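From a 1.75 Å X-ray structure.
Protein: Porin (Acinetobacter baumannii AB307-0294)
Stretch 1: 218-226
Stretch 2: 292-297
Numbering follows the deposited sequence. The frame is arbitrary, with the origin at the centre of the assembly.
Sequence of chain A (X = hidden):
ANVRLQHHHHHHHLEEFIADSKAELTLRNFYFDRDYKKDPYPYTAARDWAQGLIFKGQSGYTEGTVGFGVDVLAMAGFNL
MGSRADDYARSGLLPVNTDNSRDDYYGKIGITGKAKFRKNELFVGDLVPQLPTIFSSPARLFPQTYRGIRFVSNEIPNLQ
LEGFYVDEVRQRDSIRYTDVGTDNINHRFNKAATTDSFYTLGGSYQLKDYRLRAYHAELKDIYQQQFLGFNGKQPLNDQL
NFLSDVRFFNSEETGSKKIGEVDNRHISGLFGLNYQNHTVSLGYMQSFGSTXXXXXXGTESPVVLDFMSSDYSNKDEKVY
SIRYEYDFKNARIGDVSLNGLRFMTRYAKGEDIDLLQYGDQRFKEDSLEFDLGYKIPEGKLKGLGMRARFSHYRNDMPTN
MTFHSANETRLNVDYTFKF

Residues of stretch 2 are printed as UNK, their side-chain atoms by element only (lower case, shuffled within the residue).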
# COMPACT_ATOMS: atom_id res chain seq x y z
N GLU A 218 -11.67 -9.90 10.89
CA GLU A 218 -11.82 -11.34 10.67
C GLU A 218 -11.92 -11.55 9.17
O GLU A 218 -12.89 -11.15 8.55
CB GLU A 218 -12.96 -11.93 11.43
CG GLU A 218 -13.06 -13.43 11.17
CD GLU A 218 -14.28 -14.06 11.86
OE1 GLU A 218 -14.35 -13.96 13.04
OE2 GLU A 218 -15.19 -14.42 11.16
N LEU A 219 -11.00 -12.42 8.66
CA LEU A 219 -11.15 -12.99 7.27
C LEU A 219 -11.66 -14.40 7.50
O LEU A 219 -10.95 -15.26 8.09
CB LEU A 219 -9.79 -13.00 6.62
CG LEU A 219 -9.66 -13.54 5.22
CD1 LEU A 219 -10.50 -12.70 4.26
CD2 LEU A 219 -8.24 -13.60 4.76
N LYS A 220 -12.90 -14.61 7.08
CA LYS A 220 -13.73 -15.77 7.55
C LYS A 220 -12.97 -17.08 7.23
O LYS A 220 -12.50 -17.28 6.10
CB LYS A 220 -15.03 -15.79 6.82
CG LYS A 220 -15.91 -16.95 7.34
CD LYS A 220 -17.20 -16.88 6.60
CE LYS A 220 -18.15 -18.04 6.91
NZ LYS A 220 -18.81 -18.16 5.56
N ASP A 221 -12.76 -17.94 8.24
CA ASP A 221 -12.13 -19.29 8.13
C ASP A 221 -10.68 -19.20 7.79
O ASP A 221 -10.07 -20.23 7.40
CB ASP A 221 -12.96 -20.09 7.10
CG ASP A 221 -14.26 -20.54 7.62
OD1 ASP A 221 -14.37 -20.97 8.76
OD2 ASP A 221 -15.22 -20.54 6.81
N ILE A 222 -10.02 -18.04 7.92
CA ILE A 222 -8.64 -17.83 7.66
C ILE A 222 -7.90 -17.26 8.85
O ILE A 222 -7.11 -17.93 9.45
CB ILE A 222 -8.33 -17.08 6.36
CG1 ILE A 222 -9.03 -17.82 5.15
CG2 ILE A 222 -6.85 -17.02 6.15
CD1 ILE A 222 -8.80 -17.12 3.84
N TYR A 223 -8.21 -16.03 9.21
CA TYR A 223 -7.51 -15.42 10.38
C TYR A 223 -8.41 -14.38 11.05
O TYR A 223 -9.28 -13.79 10.39
CB TYR A 223 -6.16 -14.88 10.09
CG TYR A 223 -6.10 -13.69 9.20
CD1 TYR A 223 -6.44 -12.41 9.72
CD2 TYR A 223 -5.75 -13.69 7.89
CE1 TYR A 223 -6.36 -11.30 8.90
CE2 TYR A 223 -5.64 -12.57 7.08
CZ TYR A 223 -5.99 -11.36 7.50
OH TYR A 223 -5.97 -10.21 6.77
N GLN A 224 -8.06 -14.10 12.32
CA GLN A 224 -8.53 -12.88 13.04
C GLN A 224 -7.29 -12.06 13.31
O GLN A 224 -6.23 -12.61 13.61
CB GLN A 224 -9.27 -13.21 14.36
CG GLN A 224 -10.59 -13.77 14.04
CD GLN A 224 -11.36 -14.16 15.29
OE1 GLN A 224 -12.30 -15.12 15.26
NE2 GLN A 224 -11.00 -13.54 16.37
N GLN A 225 -7.43 -10.75 13.29
CA GLN A 225 -6.31 -9.84 13.44
C GLN A 225 -6.73 -8.57 14.25
O GLN A 225 -7.79 -8.07 13.93
CB GLN A 225 -5.69 -9.52 12.12
CG GLN A 225 -4.52 -8.59 12.14
CD GLN A 225 -3.98 -8.44 10.71
OE1 GLN A 225 -4.43 -7.60 9.94
NE2 GLN A 225 -2.99 -9.31 10.38
N GLN A 226 -5.92 -8.25 15.25
CA GLN A 226 -6.11 -6.91 15.85
C GLN A 226 -4.95 -5.99 15.60
O GLN A 226 -3.76 -6.47 15.35
CB GLN A 226 -6.19 -7.10 17.33
CG GLN A 226 -7.42 -7.82 17.85
CD GLN A 226 -7.30 -9.36 17.69
OE1 GLN A 226 -6.26 -9.94 17.97
NE2 GLN A 226 -8.33 -9.92 17.16
N UNK A 292 4.78 -15.98 10.12
CA UNK A 292 4.88 -14.62 9.77
C UNK A 292 3.51 -13.97 9.82
O UNK A 292 2.51 -14.51 10.18
N UNK A 293 3.51 -12.72 9.40
CA UNK A 293 2.34 -11.84 9.42
C UNK A 293 1.37 -12.09 8.21
O UNK A 293 1.81 -12.00 7.09
c UNK A 293 2.75 -10.37 9.29
c UNK A 293 2.24 -7.96 8.88
c UNK A 293 1.68 -9.29 9.33
c UNK A 293 0.94 -9.25 10.65
N UNK A 294 0.14 -12.41 8.49
CA UNK A 294 -0.87 -12.45 7.38
C UNK A 294 -1.48 -11.12 7.10
O UNK A 294 -1.60 -10.26 7.97
c UNK A 294 -2.00 -13.40 7.88
c UNK A 294 -1.98 -13.08 9.40
c UNK A 294 -0.54 -12.76 9.77
N UNK A 295 -1.94 -10.96 5.83
CA UNK A 295 -2.69 -9.78 5.39
C UNK A 295 -3.42 -10.11 4.09
O UNK A 295 -3.10 -11.17 3.53
c UNK A 295 1.94 -9.15 3.32
c UNK A 295 -0.38 -8.53 3.21
c UNK A 295 1.89 -9.28 4.73
c UNK A 295 0.71 -9.03 5.35
c UNK A 295 -0.45 -8.72 4.61
c UNK A 295 0.80 -8.71 2.58
c UNK A 295 -1.79 -8.50 5.31
N UNK A 296 -4.26 -9.25 3.66
CA UNK A 296 -5.10 -9.55 2.48
C UNK A 296 -4.28 -9.69 1.23
O UNK A 296 -3.23 -9.06 1.05
c UNK A 296 -8.22 -9.81 3.24
c UNK A 296 -6.23 -8.52 2.37
c UNK A 296 -7.25 -8.66 3.46
c UNK A 296 -8.13 -7.39 3.52
N UNK A 297 -4.80 -10.46 0.31
CA UNK A 297 -4.19 -10.65 -1.03
C UNK A 297 -4.08 -9.32 -1.77
O UNK A 297 -4.97 -8.41 -1.67
o UNK A 297 -6.35 -11.19 -2.06
c UNK A 297 -5.01 -11.68 -1.85

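Position 292 has backbone atoms alone, N, CA, C and O, with no side-chain atom of any element. Nothing of stretch 1 lies within 5.5 Å of the place where a CB would sit, so the contact itself does not account for the absence; the atoms simply define Gly-292.

Position 293 carries four carbons and no heteroatom. The chain forks at its second carbon into two terminal methyls, which is the leucine pattern; isoleucine and valine would fork at CB. Its CA-to-CB bond points sideways to stretch 1, but the end of the side chain comes nearer, one terminal carbon lying near NE2 of Gln-225. The residue is Leu-293, with chi1 t and chi2 p, and its CD1 lies 3.9 Å from NE2 of Gln-225, a marginal contact covering little surface.

At position 294 there are three carbons, and one of them lies within bonding distance of the residue's own backbone N, closing a five-membered ring. Only proline among the standard residues does this. The CA-to-CB bond points toward stretch 1, and CB packs 3.8 Å from CD2 of Tyr-223. The residue is Pro-294. Its CG stands 4.2 Å from the centroid of the Tyr-223 ring, formed by CG, CD1, CD2, CE1, CE2 and CZ, and only 16° off the ring normal, which places it over the face in a CH-pi contact. With its nitrogen closed into the ring, Pro-294 has no amide hydrogen to donate, but its carbonyl remains an acceptor: NE2 of Gln-225 donates to O of Pro-294 at 2.9 Å, with an N-H...O angle of 149°.

Position 295 shows seven carbons: one, then a ring of six, with no oxygen attached. Its CA-to-CB bond points away from stretch 1, and the nearest side-chain approach is CB to OH of Tyr-223, 4.7 Å. The closest contact is therefore made by the backbone, CA lying 3.6 Å from OH of Tyr-223. This is phenylalanine rather than tyrosine, Phe-295.

Position 296 again has four carbons forked at the second. CB sets off sideways, but the end of the side chain comes nearer, a branch end meeting CD1 of Leu-219. It is Leu-296, here with chi1 m and chi2 t: CD2 lies 3.8 Å from CD1 of Leu-219, and CG 3.9 Å from OH of Tyr-223.

Position 297 holds one carbon followed by one oxygen. That oxygen is 7.5 Å from CD2 of Leu-219, its nearest approach, so the hydroxymethyl of Ser-297 takes no part.

The contact is small, 266 Å² summed over both sides, and chiefly apolar. Leu-219, Tyr-223 and Gln-225 all direct CA-to-CB toward stretch 2. Backbone hydrogen bonds within stretch 1, from N of Leu-219 to O of Tyr-223 (2.8 Å) and from N of Tyr-223 to O of Leu-219 (3.1 Å), pair two of these residues across the turn. Tyr-223 gives the largest covered area and receives Pro-294 on its ring, while the Gln-225 amide supplies the single hydrogen bond between the stretches.

Stretch 2 (292-297) GLPFLS
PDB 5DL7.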